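Local coordinates for protein glycosyl hydrolase family 88 (PDB 3WIW) that releases unsaturated glucuronic acid from heparin-derived saccharides by hydrolysis, as a heparin-specific member of glycoside hydrolase family 88, at residues 309-314 with 378-383; 343-348 with 357-362; 178-183 with 255-260; 315-320 with 382-387. All blocks are in the same frame, centred on the assembly; numbering follows the deposited sequence.

Contact 1 of 4, residues 309-314 with 378-383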
loop_
_atom_site.group_PDB
_atom_site.type_symbol
_atom_site.label_atom_id
_atom_site.label_comp_id
_atom_site.label_asym_id
_atom_site.label_seq_id
_atom_site.Cartn_x
_atom_site.Cartn_y
_atom_site.Cartn_z
ATOM N N ALA A 309 9.994 -0.291 -0.611
ATOM C CA ALA A 309 10.666 -0.395 0.693
ATOM C C ALA A 309 9.691 -0.087 1.823
ATOM O O ALA A 309 9.700 -0.787 2.834
ATOM C CB ALA A 309 11.845 0.538 0.777
ATOM N N ALA A 310 8.882 0.969 1.682
ATOM C CA ALA A 310 7.981 1.369 2.761
ATOM C C ALA A 310 6.917 0.291 3.013
ATOM O O ALA A 310 6.598 -0.012 4.176
ATOM C CB ALA A 310 7.341 2.701 2.440
ATOM N N VAL A 311 6.354 -0.274 1.943
ATOM C CA VAL A 311 5.357 -1.335 2.051
ATOM C C VAL A 311 5.976 -2.555 2.724
ATOM O O VAL A 311 5.375 -3.147 3.624
ATOM C CB VAL A 311 4.750 -1.659 0.673
ATOM C CG1 VAL A 311 3.835 -2.892 0.744
ATOM C CG2 VAL A 311 3.986 -0.449 0.113
ATOM N N ILE A 312 7.193 -2.913 2.309
ATOM C CA ILE A 312 7.886 -4.037 2.920
ATOM C C ILE A 312 8.144 -3.794 4.405
ATOM O O ILE A 312 7.913 -4.695 5.219
ATOM C CB ILE A 312 9.208 -4.362 2.174
ATOM C CG1 ILE A 312 8.878 -4.982 0.814
ATOM C CG2 ILE A 312 10.078 -5.298 2.996
ATOM C CD1 ILE A 312 10.040 -4.919 -0.179
ATOM N N ALA A 313 8.629 -2.598 4.765
ATOM C CA ALA A 313 8.887 -2.299 6.165
ATOM C C ALA A 313 7.599 -2.418 6.996
ATOM O O ALA A 313 7.602 -3.054 8.064
ATOM C CB ALA A 313 9.506 -0.922 6.317
ATOM N N SER A 314 6.500 -1.823 6.521
ATOM C CA SER A 314 5.254 -1.888 7.272
ATOM C C SER A 314 4.817 -3.340 7.457
ATOM O O SER A 314 4.487 -3.758 8.569
ATOM C CB SER A 314 4.168 -1.078 6.593
ATOM O OG SER A 314 3.095 -1.001 7.504
ATOM N N ASP A 378 4.545 7.756 1.024
ATOM C CA ASP A 378 4.428 8.478 2.286
ATOM C C ASP A 378 3.437 7.785 3.234
ATOM O O ASP A 378 3.706 7.701 4.447
ATOM C CB ASP A 378 3.970 9.923 2.069
ATOM C CG ASP A 378 4.979 10.782 1.328
ATOM O OD1 ASP A 378 6.111 10.336 1.051
ATOM O OD2 ASP A 378 4.653 11.958 1.060
ATOM N N TYR A 379 2.316 7.290 2.700
ATOM C CA TYR A 379 1.302 6.646 3.497
ATOM C C TYR A 379 1.879 5.415 4.187
ATOM O O TYR A 379 1.777 5.272 5.423
ATOM C CB TYR A 379 0.159 6.267 2.570
ATOM C CG TYR A 379 -0.932 5.484 3.255
ATOM C CD1 TYR A 379 -1.982 6.127 3.943
ATOM C CD2 TYR A 379 -0.945 4.074 3.209
ATOM C CE1 TYR A 379 -3.003 5.392 4.545
ATOM C CE2 TYR A 379 -1.964 3.333 3.822
ATOM C CZ TYR A 379 -2.987 4.004 4.480
ATOM O OH TYR A 379 -4.014 3.324 5.071
ATOM N N TYR A 380 2.517 4.528 3.419
ATOM C CA TYR A 380 3.050 3.300 4.015
ATOM C C TYR A 380 4.267 3.559 4.896
ATOM O O TYR A 380 4.487 2.842 5.868
ATOM C CB TYR A 380 3.281 2.178 2.974
ATOM C CG TYR A 380 1.954 1.691 2.433
ATOM C CD1 TYR A 380 1.074 0.934 3.224
ATOM C CD2 TYR A 380 1.535 2.068 1.157
ATOM C CE1 TYR A 380 -0.178 0.523 2.749
ATOM C CE2 TYR A 380 0.289 1.671 0.667
ATOM C CZ TYR A 380 -0.568 0.903 1.475
ATOM O OH TYR A 380 -1.792 0.563 0.990
ATOM N N TYR A 381 5.024 4.617 4.604
ATOM C CA TYR A 381 6.106 5.007 5.485
ATOM C C TYR A 381 5.599 5.451 6.854
ATOM O O TYR A 381 6.085 4.979 7.885
ATOM C CB TYR A 381 6.920 6.119 4.828
ATOM C CG TYR A 381 7.982 6.738 5.699
ATOM C CD1 TYR A 381 9.099 6.006 6.103
ATOM C CD2 TYR A 381 7.885 8.060 6.090
ATOM C CE1 TYR A 381 10.119 6.598 6.889
ATOM C CE2 TYR A 381 8.880 8.665 6.863
ATOM C CZ TYR A 381 9.988 7.926 7.260
ATOM O OH TYR A 381 10.959 8.531 8.026
ATOM N N LEU A 382 4.588 6.322 6.891
ATOM C CA LEU A 382 4.059 6.708 8.199
ATOM C C LEU A 382 3.381 5.523 8.891
ATOM O O LEU A 382 3.460 5.397 10.125
ATOM C CB LEU A 382 3.122 7.920 8.128
ATOM C CG LEU A 382 3.781 9.232 7.692
ATOM C CD1 LEU A 382 2.854 10.379 8.025
ATOM C CD2 LEU A 382 5.148 9.446 8.355
ATOM N N GLU A 383 2.740 4.635 8.135
ATOM C CA GLU A 383 2.151 3.442 8.747
ATOM C C GLU A 383 3.241 2.625 9.429
ATOM O O GLU A 383 3.084 2.174 10.573
ATOM C CB GLU A 383 1.455 2.614 7.691
ATOM C CG GLU A 383 0.639 1.479 8.275
ATOM C CD GLU A 383 0.002 0.699 7.170
ATOM O OE1 GLU A 383 -1.152 1.008 6.832
ATOM O OE2 GLU A 383 0.660 -0.201 6.594
#
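Y379 turns its edge to one face of the Y380 ring, Y379 CD2 lying 3.4 Å above the plane of Y380 and over its centre, while E383 OE2 sits at the edge of the Y380 ring, in plane. V311 CG2 meets the same ring obliquely, 3.7 Å from Y380 CD2, and the Y253 ring joins from helix 245-262. V311 and Y380 lie side by side and point the same way, so CG2 packs beside the root of the ring while the phenol end runs on away from helix 306-322. At A310 the helices touch almost backbone to backbone: A310 CB comes within 3.7 Å of Y381 N, and the CA atoms of A310 and Y381 are 4.9 Å apart. The small alanine permits an axis separation of 8.0 Å at a crossing angle of 28°. Beyond it the contact turns polar. S314 OG, anti to its backbone N (chi1 -169°), donates a 2.7 Å bond to the anti lone pair of E383 OE2. The glutamate arrives on an extended chain, and with Y253 OH also at OE2 and Y84 OH at OE1, three hydroxyls grip the buried carboxylate, which probably fixes its rotation. Such close, same-direction packing of helices 306-322 and 375-392 fits the alpha6/alpha6-barrel, and the V311 side chain, about 4 Å from that of W250, borders the predicted substrate site.

Contact 2 of 4, residues 343-348 with 357-362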
loop_
_atom_site.group_PDB
_atom_site.type_symbol
_atom_site.label_atom_id
_atom_site.label_comp_id
_atom_site.label_asym_id
_atom_site.label_seq_id
_atom_site.Cartn_x
_atom_site.Cartn_y
_atom_site.Cartn_z
ATOM N N ASP A 343 18.933 11.495 5.018
ATOM C CA ASP A 343 18.898 12.620 4.093
ATOM C C ASP A 343 18.624 12.206 2.659
ATOM O O ASP A 343 17.979 12.934 1.923
ATOM C CB ASP A 343 20.263 13.344 4.147
ATOM C CG ASP A 343 20.412 14.444 3.083
ATOM O OD1 ASP A 343 20.874 14.171 1.940
ATOM O OD2 ASP A 343 20.044 15.598 3.387
ATOM N N GLU A 344 19.112 11.031 2.276
ATOM C CA GLU A 344 18.976 10.539 0.916
ATOM C C GLU A 344 17.512 10.345 0.531
ATOM O O GLU A 344 17.144 10.596 -0.618
ATOM C CB GLU A 344 19.695 9.202 0.802
ATOM C CG GLU A 344 19.686 8.608 -0.595
ATOM C CD GLU A 344 20.413 7.264 -0.658
ATOM O OE1 GLU A 344 20.860 6.752 0.397
ATOM O OE2 GLU A 344 20.532 6.703 -1.767
ATOM N N TYR A 345 16.673 9.909 1.484
ATOM C CA TYR A 345 15.266 9.582 1.213
ATOM C C TYR A 345 14.220 10.506 1.826
ATOM O O TYR A 345 13.115 10.624 1.303
ATOM C CB TYR A 345 14.964 8.123 1.586
ATOM C CG TYR A 345 15.549 7.161 0.591
ATOM C CD1 TYR A 345 14.845 6.799 -0.550
ATOM C CD2 TYR A 345 16.818 6.647 0.763
ATOM C CE1 TYR A 345 15.375 5.927 -1.485
ATOM C CE2 TYR A 345 17.370 5.763 -0.172
ATOM C CZ TYR A 345 16.649 5.431 -1.303
ATOM O OH TYR A 345 17.159 4.578 -2.252
ATOM N N LEU A 346 14.562 11.152 2.933
ATOM C CA LEU A 346 13.585 11.954 3.659
ATOM C C LEU A 346 13.738 13.421 3.284
ATOM O O LEU A 346 14.802 14.024 3.498
ATOM C CB LEU A 346 13.772 11.777 5.170
ATOM C CG LEU A 346 12.814 12.559 6.062
ATOM C CD1 LEU A 346 11.432 11.917 5.999
ATOM C CD2 LEU A 346 13.290 12.594 7.473
ATOM N N ALA A 347 12.691 14.003 2.711
ATOM C CA ALA A 347 12.722 15.422 2.337
ATOM C C ALA A 347 13.007 16.338 3.521
ATOM O O ALA A 347 12.568 16.082 4.647
ATOM C CB ALA A 347 11.386 15.800 1.739
ATOM N N LYS A 348 13.708 17.437 3.264
ATOM C CA LYS A 348 13.860 18.464 4.288
ATOM C C LYS A 348 12.564 19.243 4.418
ATOM O O LYS A 348 11.831 19.388 3.437
ATOM C CB LYS A 348 14.978 19.415 3.898
ATOM C CG LYS A 348 16.289 18.715 3.884
ATOM C CD LYS A 348 17.413 19.582 3.310
ATOM C CE LYS A 348 18.690 18.772 3.131
ATOM N NZ LYS A 348 18.590 17.699 2.084
ATOM N N LEU A 357 8.793 11.440 1.523
ATOM C CA LEU A 357 9.903 10.669 0.963
ATOM C C LEU A 357 10.196 11.034 -0.487
ATOM O O LEU A 357 9.353 11.597 -1.200
ATOM C CB LEU A 357 9.590 9.181 1.013
ATOM C CG LEU A 357 9.471 8.535 2.388
ATOM C CD1 LEU A 357 9.253 7.029 2.221
ATOM C CD2 LEU A 357 10.696 8.805 3.233
ATOM N N LYS A 358 11.411 10.691 -0.906
ATOM C CA LYS A 358 11.849 10.820 -2.296
ATOM C C LYS A 358 12.052 9.440 -2.931
ATOM O O LYS A 358 11.996 8.410 -2.246
ATOM C CB LYS A 358 13.171 11.577 -2.319
ATOM C CG LYS A 358 13.035 13.003 -1.802
ATOM C CD LYS A 358 14.398 13.707 -1.672
ATOM C CE LYS A 358 15.229 13.191 -0.494
ATOM N NZ LYS A 358 16.631 13.731 -0.541
ATOM N N HIS A 359 12.265 9.408 -4.247
ATOM C CA HIS A 359 12.833 8.210 -4.918
ATOM C C HIS A 359 11.920 6.984 -5.027
ATOM O O HIS A 359 12.369 5.865 -4.758
ATOM C CB HIS A 359 14.177 7.780 -4.306
ATOM C CG HIS A 359 15.171 8.889 -4.164
ATOM N ND1 HIS A 359 15.555 9.698 -5.214
ATOM C CD2 HIS A 359 15.879 9.305 -3.088
ATOM C CE1 HIS A 359 16.463 10.561 -4.787
ATOM N NE2 HIS A 359 16.653 10.359 -3.491
ATOM N N SER A 360 10.656 7.186 -5.398
ATOM C CA SER A 360 9.812 6.070 -5.835
ATOM C C SER A 360 9.774 5.957 -7.356
ATOM O O SER A 360 10.163 6.894 -8.069
ATOM C CB SER A 360 8.389 6.184 -5.283
ATOM O OG SER A 360 8.400 5.917 -3.894
ATOM N N VAL A 361 9.312 4.803 -7.839
ATOM C CA VAL A 361 9.178 4.587 -9.285
ATOM C C VAL A 361 7.770 4.065 -9.556
ATOM O O VAL A 361 7.409 2.962 -9.093
ATOM C CB VAL A 361 10.219 3.559 -9.792
ATOM C CG1 VAL A 361 9.987 3.223 -11.277
ATOM C CG2 VAL A 361 11.641 4.072 -9.594
ATOM N N GLY A 362 6.979 4.845 -10.301
ATOM C CA GLY A 362 5.620 4.440 -10.628
ATOM C C GLY A 362 5.575 3.323 -11.662
ATOM O O GLY A 362 5.119 2.211 -11.378
#
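K358 bends at its third torsion (chi3 -73°), which folds the end of the chain back so that NZ reaches the carbonyls of D343 and E344. H359, whose backbone is in the left-handed region, keeps CG anti to its carbonyl carbon (chi1 -50°) and thereby swings its imidazole across Y345, whose own CG is likewise anti to the carbonyl carbon. The two rings form an offset edge-to-face pair in which the edge of H359 is turned to the face of Y345, with planes at 84° and centroids 5.1 Å apart: H359 CD2 lies over one Y345 face, and H359 CB approaches Y345 CE1 at 3.6 Å. A single beta bridge pairs L346 with L357. Beside it K358 N donates to Y345 O at 2.8 Å, in the carbonyl plane, and the CA-H of L357 adds a contact to the same oxygen, 3.2 Å from CA. The K358 ammonium makes a 2.9 Å bond from NZ to D343 O and a weak one to E344 O. D343 is used twice, since its carboxylate OD2 also forms a salt bridge with K348 NZ, 2.9 Å away. Outside the pair, H359 ND1 is hydrogen-bonded to D371 OD1, while NE2 faces E344 O at 2.9 Å. The lysine charge is thus spent on main-chain oxygens of the 343-348 loop, and the D371 carboxylate at ND1 could help stabilise positive charge on the imidazole.

Contact 3 of 4, residues 178-183 with 255-260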
loop_
_atom_site.group_PDB
_atom_site.type_symbol
_atom_site.label_atom_id
_atom_site.label_comp_id
_atom_site.label_asym_id
_atom_site.label_seq_id
_atom_site.Cartn_x
_atom_site.Cartn_y
_atom_site.Cartn_z
ATOM N N ASN A 178 -6.459 -4.433 -1.521
ATOM C CA ASN A 178 -7.860 -4.037 -1.485
ATOM C C ASN A 178 -8.748 -5.008 -0.708
ATOM O O ASN A 178 -9.884 -4.695 -0.414
ATOM C CB ASN A 178 -8.331 -3.809 -2.916
ATOM C CG ASN A 178 -7.743 -2.556 -3.500
ATOM O OD1 ASN A 178 -7.901 -1.477 -2.934
ATOM N ND2 ASN A 178 -7.038 -2.679 -4.627
ATOM N N LEU A 179 -8.234 -6.188 -0.370
ATOM C CA LEU A 179 -8.978 -7.140 0.456
ATOM C C LEU A 179 -9.205 -6.650 1.883
ATOM O O LEU A 179 -10.201 -7.026 2.502
ATOM C CB LEU A 179 -8.287 -8.500 0.483
ATOM C CG LEU A 179 -8.031 -9.133 -0.881
ATOM C CD1 LEU A 179 -7.426 -10.510 -0.669
ATOM C CD2 LEU A 179 -9.287 -9.165 -1.751
ATOM N N GLU A 180 -8.307 -5.798 2.390
ATOM C CA GLU A 180 -8.396 -5.366 3.787
ATOM C C GLU A 180 -9.768 -4.707 4.036
ATOM O O GLU A 180 -10.438 -4.957 5.049
ATOM C CB GLU A 180 -7.252 -4.412 4.140
ATOM C CG GLU A 180 -7.219 -4.170 5.649
ATOM C CD GLU A 180 -6.112 -3.261 6.101
ATOM O OE1 GLU A 180 -6.149 -2.810 7.264
ATOM O OE2 GLU A 180 -5.169 -3.046 5.329
ATOM N N TYR A 181 -10.166 -3.861 3.091
ATOM C CA TYR A 181 -11.461 -3.199 3.112
ATOM C C TYR A 181 -12.599 -4.206 3.278
ATOM O O TYR A 181 -13.486 -4.020 4.136
ATOM C CB TYR A 181 -11.619 -2.435 1.812
ATOM C CG TYR A 181 -12.822 -1.494 1.706
ATOM C CD1 TYR A 181 -13.653 -1.171 2.790
ATOM C CD2 TYR A 181 -13.095 -0.899 0.464
ATOM C CE1 TYR A 181 -14.727 -0.272 2.609
ATOM C CE2 TYR A 181 -14.121 -0.017 0.277
ATOM C CZ TYR A 181 -14.943 0.297 1.340
ATOM O OH TYR A 181 -15.954 1.195 1.114
ATOM N N LEU A 182 -12.584 -5.297 2.511
ATOM C CA LEU A 182 -13.658 -6.284 2.592
ATOM C C LEU A 182 -13.604 -7.115 3.863
ATOM O O LEU A 182 -14.665 -7.495 4.367
ATOM C CB LEU A 182 -13.648 -7.210 1.386
ATOM C CG LEU A 182 -14.214 -6.691 0.079
ATOM C CD1 LEU A 182 -14.256 -7.821 -0.940
ATOM C CD2 LEU A 182 -15.598 -6.113 0.301
ATOM N N TYR A 183 -12.418 -7.483 4.348
ATOM C CA TYR A 183 -12.379 -8.189 5.634
ATOM C C TYR A 183 -13.034 -7.345 6.723
ATOM O O TYR A 183 -13.863 -7.829 7.507
ATOM C CB TYR A 183 -10.956 -8.506 6.063
ATOM C CG TYR A 183 -10.190 -9.515 5.227
ATOM C CD1 TYR A 183 -10.701 -10.780 4.940
ATOM C CD2 TYR A 183 -8.894 -9.219 4.787
ATOM C CE1 TYR A 183 -9.955 -11.689 4.204
ATOM C CE2 TYR A 183 -8.155 -10.126 4.049
ATOM C CZ TYR A 183 -8.684 -11.358 3.769
ATOM O OH TYR A 183 -7.941 -12.269 3.051
ATOM N N TYR A 255 -0.460 -10.922 2.430
ATOM C CA TYR A 255 -0.574 -12.158 3.227
ATOM C C TYR A 255 -0.382 -11.903 4.713
ATOM O O TYR A 255 -1.020 -12.571 5.521
ATOM C CB TYR A 255 0.298 -13.313 2.661
ATOM C CG TYR A 255 -0.353 -13.755 1.384
ATOM C CD1 TYR A 255 -1.510 -14.527 1.434
ATOM C CD2 TYR A 255 0.073 -13.282 0.145
ATOM C CE1 TYR A 255 -2.191 -14.881 0.288
ATOM C CE2 TYR A 255 -0.607 -13.618 -1.010
ATOM C CZ TYR A 255 -1.750 -14.407 -0.928
ATOM O OH TYR A 255 -2.420 -14.709 -2.083
ATOM N N THR A 256 0.451 -10.923 5.067
ATOM C CA THR A 256 0.590 -10.514 6.457
ATOM C C THR A 256 -0.753 -9.978 6.978
ATOM O O THR A 256 -1.238 -10.390 8.041
ATOM C CB THR A 256 1.719 -9.481 6.590
ATOM O OG1 THR A 256 2.946 -10.080 6.143
ATOM C CG2 THR A 256 1.848 -9.046 8.024
ATOM N N MET A 257 -1.367 -9.089 6.199
ATOM C CA MET A 257 -2.661 -8.508 6.545
ATOM C C MET A 257 -3.770 -9.570 6.496
ATOM O O MET A 257 -4.654 -9.591 7.368
ATOM C CB MET A 257 -2.935 -7.304 5.635
ATOM C CG MET A 257 -4.342 -6.728 5.702
ATOM S SD MET A 257 -5.564 -7.598 4.667
ATOM C CE MET A 257 -4.872 -7.275 3.042
ATOM N N SER A 258 -3.753 -10.471 5.508
ATOM C CA SER A 258 -4.790 -11.515 5.454
ATOM C C SER A 258 -4.682 -12.426 6.662
ATOM O O SER A 258 -5.705 -12.861 7.179
ATOM C CB SER A 258 -4.672 -12.343 4.182
ATOM O OG SER A 258 -5.111 -11.601 3.048
ATOM N N TYR A 259 -3.457 -12.741 7.110
ATOM C CA TYR A 259 -3.304 -13.477 8.362
ATOM C C TYR A 259 -3.907 -12.710 9.541
ATOM O O TYR A 259 -4.669 -13.265 10.336
ATOM C CB TYR A 259 -1.858 -13.886 8.650
ATOM C CG TYR A 259 -1.775 -14.635 9.969
ATOM C CD1 TYR A 259 -2.286 -15.926 10.097
ATOM C CD2 TYR A 259 -1.262 -14.023 11.106
ATOM C CE1 TYR A 259 -2.226 -16.599 11.299
ATOM C CE2 TYR A 259 -1.190 -14.694 12.319
ATOM C CZ TYR A 259 -1.679 -15.979 12.409
ATOM O OH TYR A 259 -1.613 -16.646 13.606
ATOM N N LYS A 260 -3.569 -11.434 9.655
ATOM C CA LYS A 260 -4.051 -10.611 10.760
ATOM C C LYS A 260 -5.579 -10.635 10.828
ATOM O O LYS A 260 -6.159 -10.740 11.914
ATOM C CB LYS A 260 -3.549 -9.184 10.567
ATOM C CG LYS A 260 -3.880 -8.196 11.670
ATOM C CD LYS A 260 -3.207 -6.875 11.253
ATOM C CE LYS A 260 -3.126 -5.817 12.326
ATOM N NZ LYS A 260 -2.470 -4.624 11.707
#
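A Met-aromatic contact joins two nearly parallel helices of the alpha6/alpha6-barrel, 175-188 and 245-262, whose local axes are 9.9 Å apart and inclined by 9°. M257 SD approaches the edge of the Y183 ring rather than its face: it is 4.8 Å from the centroid and 83° off the normal. The sulfur also presses on the E180 side chain, 3.6 Å from E180 CB, while the methyl CE touches L179 CB more loosely. Bends at both chi2 and chi3 of M257 curl its end back between these groups. Past the sulfur, Y183 OH donates a 2.9 Å hydrogen bond to S258 OG, which fixes the far end of the ring. A leucine at Y183 would lose this hydrogen bond and the ring edge beside the sulfur, and would probably loosen the packing of M257. In the next shell, the Y183 ring meets that of F195 and lies on A198, both of helix 192-208, while F267 packs on S258. The acceptor is itself held in place one turn back: S258 OG, its torsion placing it anti to the carbonyl carbon, is hydrogen-bonded to the backbone oxygen G254 O.

Contact 4 of 4, residues 315-320 with 382-387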
loop_
_atom_site.group_PDB
_atom_site.type_symbol
_atom_site.label_atom_id
_atom_site.label_comp_id
_atom_site.label_asym_id
_atom_site.label_seq_id
_atom_site.Cartn_x
_atom_site.Cartn_y
_atom_site.Cartn_z
ATOM N N ALA A 315 4.877 -4.125 6.384
ATOM C CA ALA A 315 4.467 -5.522 6.459
ATOM C C ALA A 315 5.358 -6.321 7.414
ATOM O O ALA A 315 4.847 -7.111 8.215
ATOM C CB ALA A 315 4.466 -6.159 5.079
ATOM N N LEU A 316 6.674 -6.142 7.305
ATOM C CA LEU A 316 7.595 -6.897 8.156
ATOM C C LEU A 316 7.411 -6.584 9.632
ATOM O O LEU A 316 7.576 -7.462 10.487
ATOM C CB LEU A 316 9.050 -6.692 7.727
ATOM C CG LEU A 316 9.459 -7.327 6.396
ATOM C CD1 LEU A 316 10.917 -7.003 6.153
ATOM C CD2 LEU A 316 9.243 -8.837 6.410
ATOM N N LEU A 317 7.039 -5.343 9.943
ATOM C CA LEU A 317 6.761 -4.996 11.339
ATOM C C LEU A 317 5.537 -5.759 11.862
ATOM O O LEU A 317 5.590 -6.319 12.954
ATOM C CB LEU A 317 6.573 -3.491 11.489
ATOM C CG LEU A 317 7.875 -2.699 11.329
ATOM C CD1 LEU A 317 7.580 -1.212 11.094
ATOM C CD2 LEU A 317 8.799 -2.911 12.540
ATOM N N ASP A 318 4.454 -5.818 11.087
ATOM C CA ASP A 318 3.328 -6.644 11.514
ATOM C C ASP A 318 3.706 -8.127 11.534
ATOM O O ASP A 318 3.318 -8.846 12.444
ATOM C CB ASP A 318 2.087 -6.411 10.661
ATOM C CG ASP A 318 1.139 -5.393 11.279
ATOM O OD1 ASP A 318 1.568 -4.572 12.135
ATOM O OD2 ASP A 318 -0.032 -5.399 10.882
ATOM N N LEU A 319 4.478 -8.592 10.552
ATOM C CA LEU A 319 4.855 -10.001 10.526
ATOM C C LEU A 319 5.648 -10.351 11.780
ATOM O O LEU A 319 5.462 -11.433 12.363
ATOM C CB LEU A 319 5.668 -10.305 9.273
ATOM C CG LEU A 319 5.974 -11.778 9.013
ATOM C CD1 LEU A 319 4.704 -12.600 8.848
ATOM C CD2 LEU A 319 6.884 -11.935 7.789
ATOM N N SER A 320 6.527 -9.429 12.198
ATOM C CA SER A 320 7.367 -9.664 13.372
ATOM C C SER A 320 6.546 -9.931 14.649
ATOM O O SER A 320 7.015 -10.633 15.565
ATOM C CB SER A 320 8.355 -8.509 13.586
ATOM O OG SER A 320 7.764 -7.400 14.235
ATOM N N LEU A 382 4.588 6.322 6.891
ATOM C CA LEU A 382 4.059 6.708 8.199
ATOM C C LEU A 382 3.381 5.523 8.891
ATOM O O LEU A 382 3.460 5.397 10.125
ATOM C CB LEU A 382 3.122 7.920 8.128
ATOM C CG LEU A 382 3.781 9.232 7.692
ATOM C CD1 LEU A 382 2.854 10.379 8.025
ATOM C CD2 LEU A 382 5.148 9.446 8.355
ATOM N N GLU A 383 2.740 4.635 8.135
ATOM C CA GLU A 383 2.151 3.442 8.747
ATOM C C GLU A 383 3.241 2.625 9.429
ATOM O O GLU A 383 3.084 2.174 10.573
ATOM C CB GLU A 383 1.455 2.614 7.691
ATOM C CG GLU A 383 0.639 1.479 8.275
ATOM C CD GLU A 383 0.002 0.699 7.170
ATOM O OE1 GLU A 383 -1.152 1.008 6.832
ATOM O OE2 GLU A 383 0.660 -0.201 6.594
ATOM N N ALA A 384 4.381 2.480 8.747
ATOM C CA ALA A 384 5.507 1.745 9.313
ATOM C C ALA A 384 6.075 2.429 10.571
ATOM O O ALA A 384 6.389 1.763 11.570
ATOM C CB ALA A 384 6.595 1.546 8.247
ATOM N N LEU A 385 6.192 3.757 10.538
ATOM C CA LEU A 385 6.643 4.489 11.719
ATOM C C LEU A 385 5.694 4.260 12.902
ATOM O O LEU A 385 6.135 4.073 14.033
ATOM C CB LEU A 385 6.747 5.991 11.461
ATOM C CG LEU A 385 7.773 6.458 10.430
ATOM C CD1 LEU A 385 7.979 7.954 10.523
ATOM C CD2 LEU A 385 9.110 5.758 10.593
ATOM N N LYS A 386 4.394 4.286 12.654
ATOM C CA LYS A 386 3.426 4.051 13.715
ATOM C C LYS A 386 3.566 2.618 14.265
ATOM O O LYS A 386 3.567 2.418 15.479
ATOM C CB LYS A 386 2.010 4.305 13.197
ATOM C CG LYS A 386 0.965 4.328 14.285
ATOM C CD LYS A 386 -0.429 4.704 13.762
ATOM C CE LYS A 386 -0.937 3.686 12.751
ATOM N NZ LYS A 386 -2.436 3.610 12.769
ATOM N N ARG A 387 3.707 1.625 13.384
ATOM C CA ARG A 387 3.888 0.243 13.833
ATOM C C ARG A 387 5.180 0.055 14.635
ATOM O O ARG A 387 5.211 -0.633 15.667
ATOM C CB ARG A 387 3.829 -0.726 12.644
ATOM C CG ARG A 387 2.464 -0.823 12.036
ATOM C CD ARG A 387 2.456 -1.660 10.756
ATOM N NE ARG A 387 1.099 -1.769 10.219
ATOM C CZ ARG A 387 0.723 -2.637 9.284
ATOM N NH1 ARG A 387 -0.559 -2.685 8.909
ATOM N NH2 ARG A 387 1.610 -3.462 8.726
#
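Helix segments 315-320 and 382-387 run in the same general direction, crossing at 27° with axes 9.4 Å apart at closest approach, and L317 and R387 have the nearest CA atoms, 6.5 Å from each other. L317 points toward the partner helix: its CB meets R387 CB at 4.1 Å, and its CD1 lies against the backbone oxygen A384 O at 3.2 Å, close to the A384 methyl. R387 covers the polar half. Its chain is extended from CG to NE and carries the guanidinium between two carboxylates. D318, with its first torsion displaced from a staggered value (chi1 -95°), lays its carboxylate flat over one face, the two planes being 4° apart; OD2 of D318 is 3.3 Å from R387 NH2. On the opposite face E383 OE2 stands above the centre, in a long ion pair of 3.6 Å with R387 NH1. Both oxygens lie well out of the guanidinium plane, so these are charge contacts in which no N-H points at either acid. A directed bond instead goes from R387 NH2 to the backbone oxygen S314 O, and D318 OD2 has its stronger partner in K260. A methionine at R387 would take away the positive layer between D318 and E383 and would probably leave the two acids less well compensated. The chemistry is that of a salt-bridge network of D318, R387 and E383: stacking and charge hold the guanidinium between the two acids, the bond to S314 O helps set its rotation, and the arginine probably helps keep both buried carboxylates ionised.

Contacts 1 and 4 are successive parts of one helix pair, centres 7 Å apart, sharing L382 and E383 and tied by S314 O to R387 NH2 at 2.9 Å. Contact 3 joins contact 4 through a salt bridge, K260 NZ to D318 OD2, 2.7 Å. Contact 2 touches contact 1, where D378 OD1 meets L357 N at 2.9 Å in a probable hydrogen bond; contacts 2 and 3 lie on opposite sides of the chain's centre, about 27 Å between centres. Three of the four reach toward the predicted active site: V311 of contact 1 lies near W250, V361 O and G362 O of contact 2 bond R246, and N178 ND2 of contact 3 bonds OD1 of D116, the predicted nucleophile. The Y380 side chain is about 9 Å from a bound HEPES buffer molecule (EPE).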